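Local coordinates for protein glutaredoxin, CPYC type (PDB 7NCV) that probably acts as a thioredoxin-fold oxidoreductase that exchanges electrons between glutathione and disulfides, and can bind an iron-sulfur cluster, at residues Y22-C27 / A58-L63; K32-L37 / G43-V48; N38-G43 / G95-L100; P73-F76 / F81-G84; F76-F81 / Q102-L107. All coordinates share one frame; numbering follows the deposited sequence. Where two conformers were deposited one is given.

Contact 1 of 5, residues Y22-C27 / A58-L63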
# COMPACT_ATOMS: atom_id res chain seq x y z
N TYR A 22 -2.59 -0.33 -1.75
CA TYR A 22 -3.69 0.11 -2.59
C TYR A 22 -3.14 0.24 -4.00
O TYR A 22 -2.07 0.84 -4.21
CB TYR A 22 -4.23 1.45 -2.07
CG TYR A 22 -5.05 1.19 -0.84
CD1 TYR A 22 -6.40 0.86 -0.96
CD2 TYR A 22 -4.45 1.09 0.42
CE1 TYR A 22 -7.19 0.49 0.15
CE2 TYR A 22 -5.21 0.76 1.56
CZ TYR A 22 -6.58 0.47 1.41
OH TYR A 22 -7.34 0.12 2.53
N SER A 23 -3.85 -0.37 -4.95
CA SER A 23 -3.27 -0.64 -6.28
C SER A 23 -4.35 -0.54 -7.34
O SER A 23 -5.55 -0.37 -7.04
CB SER A 23 -2.66 -2.05 -6.17
OG SER A 23 -2.21 -2.59 -7.43
N LYS A 24 -3.93 -0.60 -8.61
CA LYS A 24 -4.83 -0.96 -9.70
C LYS A 24 -4.13 -2.04 -10.52
O LYS A 24 -2.88 -2.13 -10.52
CB LYS A 24 -5.16 0.20 -10.61
CG LYS A 24 -5.97 1.27 -9.89
CD LYS A 24 -6.25 2.50 -10.77
CE LYS A 24 -6.93 3.62 -9.91
NZ LYS A 24 -7.02 4.83 -10.82
N THR A 25 -4.92 -2.89 -11.18
CA THR A 25 -4.37 -4.03 -11.93
C THR A 25 -3.38 -3.56 -13.01
O THR A 25 -2.28 -4.11 -13.11
CB THR A 25 -5.50 -4.85 -12.55
OG1 THR A 25 -6.30 -5.36 -11.44
CG2 THR A 25 -5.00 -6.02 -13.41
N TYR A 26 -3.78 -2.56 -13.82
CA TYR A 26 -2.96 -2.05 -14.94
C TYR A 26 -2.19 -0.85 -14.40
O TYR A 26 -2.67 0.29 -14.43
CB TYR A 26 -3.82 -1.69 -16.14
CG TYR A 26 -3.01 -1.47 -17.35
CD1 TYR A 26 -2.42 -0.25 -17.62
CD2 TYR A 26 -2.85 -2.49 -18.27
CE1 TYR A 26 -1.64 -0.04 -18.78
CE2 TYR A 26 -2.08 -2.30 -19.44
CZ TYR A 26 -1.50 -1.08 -19.67
OH TYR A 26 -0.72 -0.95 -20.80
N CYS A 27 -0.97 -1.11 -13.91
CA CYS A 27 -0.20 -0.07 -13.24
C CYS A 27 1.23 -0.56 -13.07
O CYS A 27 1.52 -1.39 -12.19
CB CYS A 27 -0.81 0.28 -11.87
SG CYS A 27 0.28 1.67 -11.26
N ALA A 58 -13.43 8.28 -4.63
CA ALA A 58 -13.39 8.60 -3.20
C ALA A 58 -12.23 7.92 -2.49
O ALA A 58 -11.65 8.48 -1.55
CB ALA A 58 -14.70 8.17 -2.53
N MET A 59 -11.92 6.67 -2.86
CA MET A 59 -10.78 5.96 -2.30
C MET A 59 -9.47 6.66 -2.61
O MET A 59 -8.61 6.79 -1.73
CB MET A 59 -10.76 4.52 -2.81
CG MET A 59 -11.89 3.72 -2.17
SD MET A 59 -11.72 3.34 -0.39
CE MET A 59 -10.51 2.05 -0.49
N GLN A 60 -9.30 7.15 -3.84
CA GLN A 60 -8.06 7.85 -4.17
C GLN A 60 -8.01 9.24 -3.52
O GLN A 60 -6.97 9.64 -2.98
CB GLN A 60 -7.91 7.93 -5.68
CG GLN A 60 -7.48 6.57 -6.23
CD GLN A 60 -7.04 6.66 -7.67
OE1 GLN A 60 -7.84 6.49 -8.59
NE2 GLN A 60 -5.75 6.95 -7.87
N ASP A 61 -9.16 9.91 -3.43
CA ASP A 61 -9.25 11.13 -2.64
C ASP A 61 -8.90 10.86 -1.18
O ASP A 61 -8.24 11.67 -0.53
CB ASP A 61 -10.66 11.72 -2.71
CG ASP A 61 -10.99 12.36 -4.06
OD1 ASP A 61 -10.10 12.47 -4.95
OD2 ASP A 61 -12.18 12.74 -4.21
N ALA A 62 -9.40 9.76 -0.63
CA ALA A 62 -9.01 9.42 0.74
C ALA A 62 -7.50 9.18 0.86
O ALA A 62 -6.88 9.58 1.86
CB ALA A 62 -9.78 8.18 1.20
N LEU A 63 -6.90 8.45 -0.09
CA LEU A 63 -5.45 8.25 -0.06
C LEU A 63 -4.69 9.57 -0.10
O LEU A 63 -3.64 9.70 0.54
CB LEU A 63 -5.05 7.36 -1.22
CG LEU A 63 -5.50 5.90 -0.91
CD1 LEU A 63 -5.50 5.13 -2.22
CD2 LEU A 63 -4.66 5.19 0.16
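Lys-24 and Gln-60 join the loop just past strand 19-23 to helix 58-67, two neighbouring layers of the thioredoxin fold. Their side chains arrive from opposite directions, and Lys-24 NZ donates a hydrogen bond of 2.9 Å to Gln-60 OE1. The ammonium sits above the amide's carbonyl plane, 38° out of it, and so does not lie on a lone pair. Lys-24 is extended beyond CG, which carries its charged end to the helix although the chain leaves the backbone in another direction. Deeper in, the contact turns apolar: Leu-63 lays CD1 3.9 Å from Tyr-22 CB, while its CD2 meets the ring obliquely.

In the next shell, Gln-60 NE2 is bonded to the carbonyl of Arg-70, which fixes the rotation of the amide and presents OE1 to the lysine. With a leucine in place of Gln-60 both bonds would be gone, and Lys-24 would probably lose its tie to the helix while the Arg-70 carbonyl is left without this donor. Tyr-22 is flanked by Ala-13 of helix 3-16 and by Phe-76 of the adjoining strand. The loop that follows Lys-24 leads to Cys-27, which with Cys-30 forms the redox pair, here reduced. Met-59, bent at both chi2 (-71°) and chi3 (-75°), curls back to set its CE methyl 3.7 Å from Tyr-22 CE1.

Contact 2 of 5, residues K32-L37 / G43-V48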
# COMPACT_ATOMS: atom_id res chain seq x y z
N LYS A 32 5.88 -2.65 -9.61
CA LYS A 32 7.19 -2.43 -8.98
C LYS A 32 7.09 -2.62 -7.48
O LYS A 32 7.95 -3.27 -6.88
CB LYS A 32 7.66 -1.02 -9.32
CG LYS A 32 9.08 -0.71 -8.92
CD LYS A 32 9.53 0.67 -9.45
CE LYS A 32 9.58 0.76 -10.93
NZ LYS A 32 10.38 2.00 -11.27
N ALA A 33 6.02 -2.10 -6.86
CA ALA A 33 5.87 -2.27 -5.42
C ALA A 33 5.60 -3.71 -5.05
O ALA A 33 6.18 -4.21 -4.08
CB ALA A 33 4.71 -1.40 -4.95
N LYS A 34 4.74 -4.38 -5.82
CA LYS A 34 4.40 -5.77 -5.52
C LYS A 34 5.62 -6.64 -5.66
O LYS A 34 5.91 -7.50 -4.81
CB LYS A 34 3.30 -6.24 -6.46
CG LYS A 34 1.97 -5.61 -6.14
CD LYS A 34 1.08 -5.86 -7.41
CE LYS A 34 -0.33 -5.38 -7.09
NZ LYS A 34 -1.14 -5.67 -8.35
N ASN A 35 6.41 -6.43 -6.73
CA ASN A 35 7.59 -7.27 -6.95
C ASN A 35 8.59 -7.06 -5.83
O ASN A 35 9.26 -8.02 -5.40
CB ASN A 35 8.22 -6.93 -8.29
CG ASN A 35 7.48 -7.57 -9.45
OD1 ASN A 35 6.61 -8.43 -9.27
ND2 ASN A 35 7.84 -7.13 -10.69
N ALA A 36 8.71 -5.82 -5.32
CA ALA A 36 9.62 -5.54 -4.22
C ALA A 36 9.21 -6.30 -2.96
O ALA A 36 10.04 -6.98 -2.32
CB ALA A 36 9.69 -4.04 -3.97
N LEU A 37 7.93 -6.20 -2.59
CA LEU A 37 7.42 -6.94 -1.45
C LEU A 37 7.58 -8.44 -1.67
O LEU A 37 7.87 -9.19 -0.71
CB LEU A 37 5.96 -6.54 -1.27
CG LEU A 37 5.82 -5.15 -0.66
CD1 LEU A 37 4.37 -4.68 -0.87
CD2 LEU A 37 6.25 -5.00 0.82
N GLY A 43 2.89 -13.62 -1.56
CA GLY A 43 1.65 -14.34 -1.18
C GLY A 43 1.13 -14.07 0.22
O GLY A 43 0.20 -14.78 0.61
N LYS A 44 1.66 -13.11 0.98
CA LYS A 44 1.29 -13.03 2.40
C LYS A 44 0.57 -11.75 2.78
O LYS A 44 0.20 -11.63 3.95
CB LYS A 44 2.55 -13.20 3.27
CG LYS A 44 3.23 -14.57 3.14
CD LYS A 44 4.48 -14.71 4.04
CE LYS A 44 5.09 -16.08 3.96
NZ LYS A 44 6.27 -16.13 4.87
N TYR A 45 0.39 -10.79 1.86
CA TYR A 45 -0.04 -9.45 2.23
C TYR A 45 -1.23 -9.06 1.39
O TYR A 45 -1.42 -9.54 0.26
CB TYR A 45 1.08 -8.39 2.07
CG TYR A 45 1.65 -8.26 0.65
CD1 TYR A 45 2.69 -9.10 0.21
CD2 TYR A 45 1.11 -7.33 -0.28
CE1 TYR A 45 3.21 -9.03 -1.09
CE2 TYR A 45 1.60 -7.26 -1.55
CZ TYR A 45 2.66 -8.09 -1.96
OH TYR A 45 3.13 -8.02 -3.22
N THR A 46 -1.90 -8.03 1.87
CA THR A 46 -3.14 -7.57 1.26
C THR A 46 -2.87 -6.57 0.13
O THR A 46 -2.13 -5.60 0.32
CB THR A 46 -4.02 -6.88 2.29
OG1 THR A 46 -4.48 -7.89 3.17
CG2 THR A 46 -5.24 -6.27 1.65
N VAL A 47 -3.49 -6.81 -1.02
CA VAL A 47 -3.61 -5.82 -2.09
C VAL A 47 -5.07 -5.50 -2.31
O VAL A 47 -5.90 -6.40 -2.41
CB VAL A 47 -3.01 -6.34 -3.41
CG1 VAL A 47 -3.16 -5.30 -4.52
CG2 VAL A 47 -1.54 -6.69 -3.21
N VAL A 48 -5.41 -4.20 -2.34
CA VAL A 48 -6.76 -3.73 -2.63
C VAL A 48 -6.68 -3.11 -4.02
O VAL A 48 -6.12 -2.02 -4.20
CB VAL A 48 -7.25 -2.70 -1.61
CG1 VAL A 48 -8.70 -2.30 -1.96
CG2 VAL A 48 -7.16 -3.26 -0.19
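Lys-34 and Leu-37 of helix 28-41 face Val-47 and Tyr-45 with the CA atoms of each pair (Lys-34 with Val-47, Leu-37 with Tyr-45) 8.7 Å apart. Tyr-45 has the largest contact area here. Its CG lies between the backbone N and the carbonyl carbon, the crowded position (chi1 59°), and from there the ring reaches toward the helix. Leu-37 covers one face: its CD1 stands 4.2 Å from the ring centroid, 24° off the normal, a CH-pi contact, and its CB adds a second touch 3.7 Å from Tyr-45 CE1. The phenol oxygen comes close to the Lys-34 carbonyl, yet its hydrogen bond is made with Asn-38 OD1, one turn further along the helix. A valine at Tyr-45 would probably open a gap beneath Leu-37 and leave the Asn-38 amide without its phenol partner.

Lys-34 spans the other end of the contact. Its methylene chain crosses Val-47 at about a right angle, CE lying 3.8 Å from Val-47 CG1, and runs on extended until NZ forms a salt bridge with Glu-49 and a weak hydrogen bond with Ser-23 OG. Greasy stem and charged end thus serve different partners. This is the helix-on-sheet packing of a beta-alpha-beta crossover, in which helix 28-41 links the parallel strands 19-23 and 46-49 of the thioredoxin fold.

Contact 3 of 5, residues N38-G43 / G95-L100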
# COMPACT_ATOMS: atom_id res chain seq x y z
N ASN A 38 7.34 -8.91 -2.90
CA ASN A 38 7.41 -10.36 -3.19
C ASN A 38 8.81 -10.92 -3.02
O ASN A 38 8.98 -12.16 -2.94
CB ASN A 38 6.91 -10.64 -4.60
CG ASN A 38 5.43 -10.40 -4.74
OD1 ASN A 38 4.69 -10.25 -3.77
ND2 ASN A 38 4.98 -10.42 -5.98
N GLN A 39 9.86 -10.07 -2.98
CA GLN A 39 11.19 -10.57 -2.66
C GLN A 39 11.26 -11.14 -1.24
O GLN A 39 12.16 -11.98 -0.96
CB GLN A 39 12.24 -9.47 -2.79
CG GLN A 39 12.30 -8.84 -4.16
CD GLN A 39 13.38 -7.74 -4.21
OE1 GLN A 39 13.30 -6.79 -5.01
NE2 GLN A 39 14.39 -7.86 -3.36
N PHE A 40 10.35 -10.72 -0.36
CA PHE A 40 10.38 -11.09 1.05
C PHE A 40 9.15 -11.83 1.52
O PHE A 40 9.31 -12.73 2.35
CB PHE A 40 10.56 -9.85 1.91
CG PHE A 40 11.81 -9.06 1.52
CD1 PHE A 40 13.06 -9.50 1.93
CD2 PHE A 40 11.70 -7.96 0.68
CE1 PHE A 40 14.23 -8.78 1.52
CE2 PHE A 40 12.86 -7.27 0.28
CZ PHE A 40 14.09 -7.69 0.70
N ILE A 41 7.95 -11.45 1.07
CA ILE A 41 6.71 -11.98 1.66
C ILE A 41 5.70 -12.25 0.56
O ILE A 41 4.49 -11.97 0.70
CB ILE A 41 6.15 -11.01 2.70
CG1 ILE A 41 5.98 -9.59 2.13
CG2 ILE A 41 7.02 -11.00 3.98
CD1 ILE A 41 5.08 -8.70 3.05
N ALA A 42 6.16 -12.85 -0.53
CA ALA A 42 5.24 -13.18 -1.61
C ALA A 42 4.06 -13.98 -1.07
O ALA A 42 4.25 -14.95 -0.31
CB ALA A 42 5.96 -14.01 -2.68
N GLY A 43 2.89 -13.62 -1.56
CA GLY A 43 1.65 -14.34 -1.18
C GLY A 43 1.13 -14.07 0.22
O GLY A 43 0.20 -14.78 0.61
N GLY A 95 17.92 -2.36 1.78
CA GLY A 95 17.95 -3.12 3.01
C GLY A 95 16.88 -2.72 3.98
O GLY A 95 16.62 -3.46 4.97
N THR A 96 16.21 -1.59 3.76
CA THR A 96 15.24 -1.16 4.77
C THR A 96 13.89 -1.84 4.64
O THR A 96 13.20 -1.90 5.67
CB THR A 96 15.05 0.36 4.75
OG1 THR A 96 14.57 0.79 3.47
CG2 THR A 96 16.34 1.07 5.15
N LEU A 97 13.50 -2.35 3.45
CA LEU A 97 12.20 -3.01 3.33
C LEU A 97 12.20 -4.25 4.18
O LEU A 97 11.26 -4.47 4.95
CB LEU A 97 11.90 -3.36 1.89
CG LEU A 97 10.51 -4.00 1.71
CD1 LEU A 97 9.46 -3.02 2.28
CD2 LEU A 97 10.27 -4.20 0.24
N GLU A 98 13.28 -5.02 4.13
CA GLU A 98 13.40 -6.21 4.99
C GLU A 98 13.29 -5.83 6.46
O GLU A 98 12.54 -6.47 7.23
CB GLU A 98 14.77 -6.84 4.72
CG GLU A 98 15.04 -8.06 5.60
CD GLU A 98 16.28 -8.80 5.20
OE1 GLU A 98 17.23 -8.18 4.67
OE2 GLU A 98 16.33 -10.03 5.43
N LYS A 99 14.01 -4.78 6.89
CA LYS A 99 13.99 -4.39 8.29
C LYS A 99 12.59 -3.93 8.72
O LYS A 99 12.12 -4.28 9.81
CB LYS A 99 15.05 -3.30 8.52
CG LYS A 99 15.07 -2.81 9.96
CD LYS A 99 16.04 -3.53 10.83
CE LYS A 99 16.83 -2.47 11.65
NZ LYS A 99 17.98 -3.07 12.37
N LEU A 100 11.91 -3.14 7.88
CA LEU A 100 10.57 -2.67 8.24
C LEU A 100 9.61 -3.85 8.35
O LEU A 100 8.70 -3.88 9.22
CB LEU A 100 10.04 -1.70 7.19
CG LEU A 100 10.76 -0.34 7.17
CD1 LEU A 100 10.28 0.44 5.98
CD2 LEU A 100 10.50 0.43 8.48
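Phe-40 carries this contact, projecting from the last turn of helix 28-41 onto Leu-97 and Glu-98 at the start of helix 96-103. Walking along 38-43 shows how the ring is set up. Just before it, Gln-39 rests its CB 3.7 Å above the plane of the Phe-40 ring, backing one face, and its side chain also touches Ala-92 of helix 85-94.

Phe-40 itself follows, in a turn whose helical bonding is already weak. With CG anti to the carbonyl carbon (chi1 -56°), the ring swings out toward the second helix and lies against Leu-97 and Glu-98. Glu-98 lies over the face opposite to Gln-39, its CA above the ring and its CB 3.8 Å from Phe-40 CE1, so the aromatic group is sandwiched between aliphatic portions of two polar residues. The glutamate stem crosses the phenylalanine at about a right angle. Leu-97 approaches obliquely instead, with CD2 placed 4.0 Å from Phe-40 CE2 and equally far from Phe-40 CD2. The backbones come correspondingly near, Phe-40 CA and Glu-98 CA being 7.0 Å apart.

Ile-41, next in order, turns to Leu-101 and to the C-terminal Leu-107, which also touches Phe-40 and Glu-98. On the other side, Gly-95 takes a positive phi of 94° where helix 85-94 gives way to helix 96-103. The whole is a modest helix-to-helix packing, by which the C-terminal helix of this glutaredoxin is joined to the far end of the helix that begins at the CxxC motif of its thioredoxin fold.

Contact 4 of 5, residues P73-F76 / F81-G84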
# COMPACT_ATOMS: atom_id res chain seq x y z
N PRO A 73 0.64 3.03 -6.71
CA PRO A 73 0.30 2.34 -5.47
C PRO A 73 0.53 3.20 -4.24
O PRO A 73 1.31 4.19 -4.26
CB PRO A 73 1.31 1.17 -5.41
CG PRO A 73 2.57 1.73 -6.15
CD PRO A 73 2.02 2.67 -7.20
N ARG A 74 -0.11 2.81 -3.15
CA ARG A 74 0.10 3.42 -1.82
C ARG A 74 0.36 2.27 -0.85
O ARG A 74 -0.53 1.46 -0.59
CB ARG A 74 -1.10 4.27 -1.39
CG ARG A 74 -1.38 5.46 -2.34
CD ARG A 74 -0.43 6.65 -2.05
NE ARG A 74 -0.07 7.46 -3.21
CZ ARG A 74 0.56 8.62 -3.12
NH1 ARG A 74 0.87 9.35 -4.21
NH2 ARG A 74 0.96 9.02 -1.94
N VAL A 75 1.61 2.15 -0.40
CA VAL A 75 2.07 1.01 0.40
C VAL A 75 2.15 1.42 1.85
O VAL A 75 2.74 2.47 2.19
CB VAL A 75 3.46 0.56 -0.09
CG1 VAL A 75 3.99 -0.56 0.77
CG2 VAL A 75 3.41 0.14 -1.57
N PHE A 76 1.57 0.58 2.72
CA PHE A 76 1.64 0.79 4.17
C PHE A 76 2.22 -0.43 4.85
O PHE A 76 1.90 -1.57 4.48
CB PHE A 76 0.23 1.04 4.75
CG PHE A 76 -0.49 2.24 4.16
CD1 PHE A 76 -1.14 2.15 2.91
CD2 PHE A 76 -0.61 3.41 4.91
CE1 PHE A 76 -1.87 3.24 2.40
CE2 PHE A 76 -1.33 4.48 4.45
CZ PHE A 76 -1.95 4.41 3.18
N PHE A 81 2.46 4.81 6.44
CA PHE A 81 2.66 4.92 5.01
C PHE A 81 4.16 4.87 4.66
O PHE A 81 4.97 5.64 5.20
CB PHE A 81 2.07 6.24 4.54
CG PHE A 81 2.30 6.51 3.10
CD1 PHE A 81 1.81 5.65 2.12
CD2 PHE A 81 2.99 7.64 2.70
CE1 PHE A 81 2.01 5.94 0.78
CE2 PHE A 81 3.20 7.95 1.36
CZ PHE A 81 2.71 7.05 0.38
N LEU A 82 4.51 3.98 3.72
CA LEU A 82 5.89 3.88 3.24
C LEU A 82 6.13 4.77 2.02
O LEU A 82 7.14 5.49 1.96
CB LEU A 82 6.20 2.41 2.90
CG LEU A 82 7.59 2.24 2.32
CD1 LEU A 82 8.64 2.55 3.35
CD2 LEU A 82 7.74 0.81 1.83
N GLY A 83 5.24 4.71 1.04
CA GLY A 83 5.49 5.41 -0.24
C GLY A 83 4.81 4.69 -1.39
O GLY A 83 3.91 3.86 -1.20
N GLY A 84 5.23 5.06 -2.58
CA GLY A 84 4.76 4.44 -3.80
C GLY A 84 5.68 3.37 -4.34
O GLY A 84 6.43 2.72 -3.60
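Phe-81 leans across the hairpin onto Phe-76, and its atoms pass from Phe-76 through Val-75 to Arg-74. CB lies 3.8 Å from Phe-76 CE2. CG, anti to the backbone N (chi1 176°), turns the ring back over strand 74-77, where CD1 sits 4.0 Å above the plane of the Phe-76 ring; the two rings form an edge-to-face pair with planes at 59°, Phe-81 giving the edge. CD1 also comes within 3.3 Å of Val-75 O. Further out, CE1 and CZ approach the Arg-74 side chain obliquely, in one of its two conformers, so this touch is not firm; Arg-74 NE is bonded to the carbonyl of Ser-71. Gly-83 N lies over the ring centre on one face.

Alongside, Val-75 is bonded twice to the partner strand: its N donates to Gly-83 O (3.0 Å), and its O accepts from Leu-82 N (2.8 Å). Leu-82 and Gly-83 therefore both stand opposite one residue, and the glycine supports backbone angles that would jam a CB. Such is a classic beta bulge in an antiparallel hairpin, which here starts from Pro-73, the cis-proline of the thioredoxin fold, in touch with Cys-30.

Contact 5 of 5, residues F76-F81 / Q102-L107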
# COMPACT_ATOMS: atom_id res chain seq x y z
N PHE A 76 1.57 0.58 2.72
CA PHE A 76 1.64 0.79 4.17
C PHE A 76 2.22 -0.43 4.85
O PHE A 76 1.90 -1.57 4.48
CB PHE A 76 0.23 1.04 4.75
CG PHE A 76 -0.49 2.24 4.16
CD1 PHE A 76 -1.14 2.15 2.91
CD2 PHE A 76 -0.61 3.41 4.91
CE1 PHE A 76 -1.87 3.24 2.40
CE2 PHE A 76 -1.33 4.48 4.45
CZ PHE A 76 -1.95 4.41 3.18
N ILE A 77 3.07 -0.20 5.86
CA ILE A 77 3.63 -1.28 6.66
C ILE A 77 3.50 -0.91 8.12
O ILE A 77 3.86 0.22 8.50
CB ILE A 77 5.11 -1.52 6.30
CG1 ILE A 77 5.22 -1.92 4.80
CG2 ILE A 77 5.71 -2.58 7.23
CD1 ILE A 77 6.69 -2.05 4.37
N ASN A 78 2.96 -1.83 8.94
CA ASN A 78 2.88 -1.59 10.40
C ASN A 78 2.07 -0.32 10.71
O ASN A 78 2.35 0.39 11.70
CB ASN A 78 4.29 -1.49 11.03
CG ASN A 78 4.27 -1.69 12.53
OD1 ASN A 78 3.55 -2.53 13.03
ND2 ASN A 78 5.07 -0.90 13.24
N GLY A 79 1.10 -0.01 9.86
CA GLY A 79 0.18 1.11 10.06
C GLY A 79 0.72 2.44 9.57
O GLY A 79 0.04 3.47 9.75
N LYS A 80 1.93 2.46 8.99
CA LYS A 80 2.60 3.69 8.58
C LYS A 80 2.80 3.69 7.07
O LYS A 80 3.28 2.70 6.49
CB LYS A 80 3.95 3.79 9.27
CG LYS A 80 4.85 4.93 8.78
CD LYS A 80 6.12 5.05 9.63
CE LYS A 80 6.86 6.31 9.29
NZ LYS A 80 8.10 6.45 10.09
N PHE A 81 2.46 4.81 6.44
CA PHE A 81 2.66 4.92 5.01
C PHE A 81 4.16 4.87 4.66
O PHE A 81 4.97 5.64 5.20
CB PHE A 81 2.07 6.24 4.54
CG PHE A 81 2.30 6.51 3.10
CD1 PHE A 81 1.81 5.65 2.12
CD2 PHE A 81 2.99 7.64 2.70
CE1 PHE A 81 2.01 5.94 0.78
CE2 PHE A 81 3.20 7.95 1.36
CZ PHE A 81 2.71 7.05 0.38
N GLN A 102 10.40 -6.94 9.18
CA GLN A 102 10.72 -7.61 10.43
C GLN A 102 10.09 -6.89 11.62
O GLN A 102 9.47 -7.54 12.49
CB GLN A 102 12.23 -7.71 10.58
CG GLN A 102 12.84 -8.69 9.57
CD GLN A 102 14.37 -8.53 9.43
OE1 GLN A 102 14.92 -7.46 9.67
NE2 GLN A 102 15.04 -9.60 9.05
N GLU A 103 10.23 -5.57 11.66
CA GLU A 103 9.70 -4.76 12.75
C GLU A 103 8.18 -4.86 12.81
O GLU A 103 7.60 -4.83 13.91
CB GLU A 103 10.18 -3.32 12.60
CG GLU A 103 11.73 -3.22 12.83
CD GLU A 103 12.28 -1.85 12.56
OE1 GLU A 103 11.59 -1.02 11.93
OE2 GLU A 103 13.41 -1.62 13.03
N ALA A 104 7.53 -5.03 11.66
CA ALA A 104 6.07 -5.21 11.59
C ALA A 104 5.61 -6.60 11.99
O ALA A 104 4.38 -6.82 12.11
CB ALA A 104 5.58 -4.95 10.17
N GLY A 105 6.53 -7.55 12.19
CA GLY A 105 6.12 -8.94 12.42
C GLY A 105 5.61 -9.67 11.20
O GLY A 105 4.98 -10.73 11.32
N ALA A 106 5.90 -9.16 9.99
CA ALA A 106 5.51 -9.76 8.74
C ALA A 106 6.58 -10.70 8.21
O ALA A 106 6.30 -11.51 7.31
CB ALA A 106 5.23 -8.65 7.69
N LEU A 107 7.78 -10.65 8.81
CA LEU A 107 8.96 -11.37 8.31
C LEU A 107 9.82 -11.75 9.48
O LEU A 107 10.50 -12.79 9.49
CB LEU A 107 9.77 -10.45 7.33
CG LEU A 107 10.93 -11.03 6.57
CD1 LEU A 107 10.59 -12.16 5.64
CD2 LEU A 107 11.54 -9.88 5.81
OXT LEU A 107 9.86 -10.98 10.44
O HOH W 1 2.24 -4.52 12.03
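Ala-104 O is held by two donors, a water molecule at 3.1 Å and the ammonium of Lys-18. The same water also donates to Asn-78 OD1, 2.6 Å away, and so bridges the hairpin turn to the end of helix 96-103. Asn-78 reaches it because its CG stands anti to the backbone N (chi1 -162°), bringing the amide alongside the alanine.

Around this polar bridge the packing is small and apolar. The CB methyl of Ala-104 rests against two residues of the hairpin, lying 3.8 Å from Asn-78 CB and the same distance from Ile-77 CG2. Their closeness also shows in the backbone: Asn-78 CA and Ala-104 CA are just 5.0 Å apart, an approach suited to a residue as slight as alanine. Ile-77 continues inward, touching Leu-97 and Leu-101 on the same helix.

Both segments use positive phi here: Gly-105, its N bonded to Gln-102 O at 3.0 Å, forms a Schellman motif, while Asn-78 and Gly-79 occupy the corners of the turn between Ile-77 and Lys-80. That motif thus meets the type I' turn of a tight two-residue beta hairpin, next to the C terminus of the protein.

How the contacts relate
The five contacts show how one central sheet organises a small thioredoxin fold. Its strands run in the order 46-49, 19-23, 74-77, 80-83, and contacts 1, 2 and 4 draw on all four. Contact 1 encloses contact 2 along the chain, their centres 14 Å apart; contact 4 follows in series, its centre 11 Å from each. Contacts 4 and 5 share the hairpin 74-83, contact 4 lying along its strands and contact 5 at its turn. Contact 3 joins helices 28-41 and 96-103 and, its centre about 22 Å from that of contact 1, lies across the chain's centre from it. Helix 96-103 serves contacts 3 and 5, tying the C-terminal end to the CxxC-bearing helix and the hairpin.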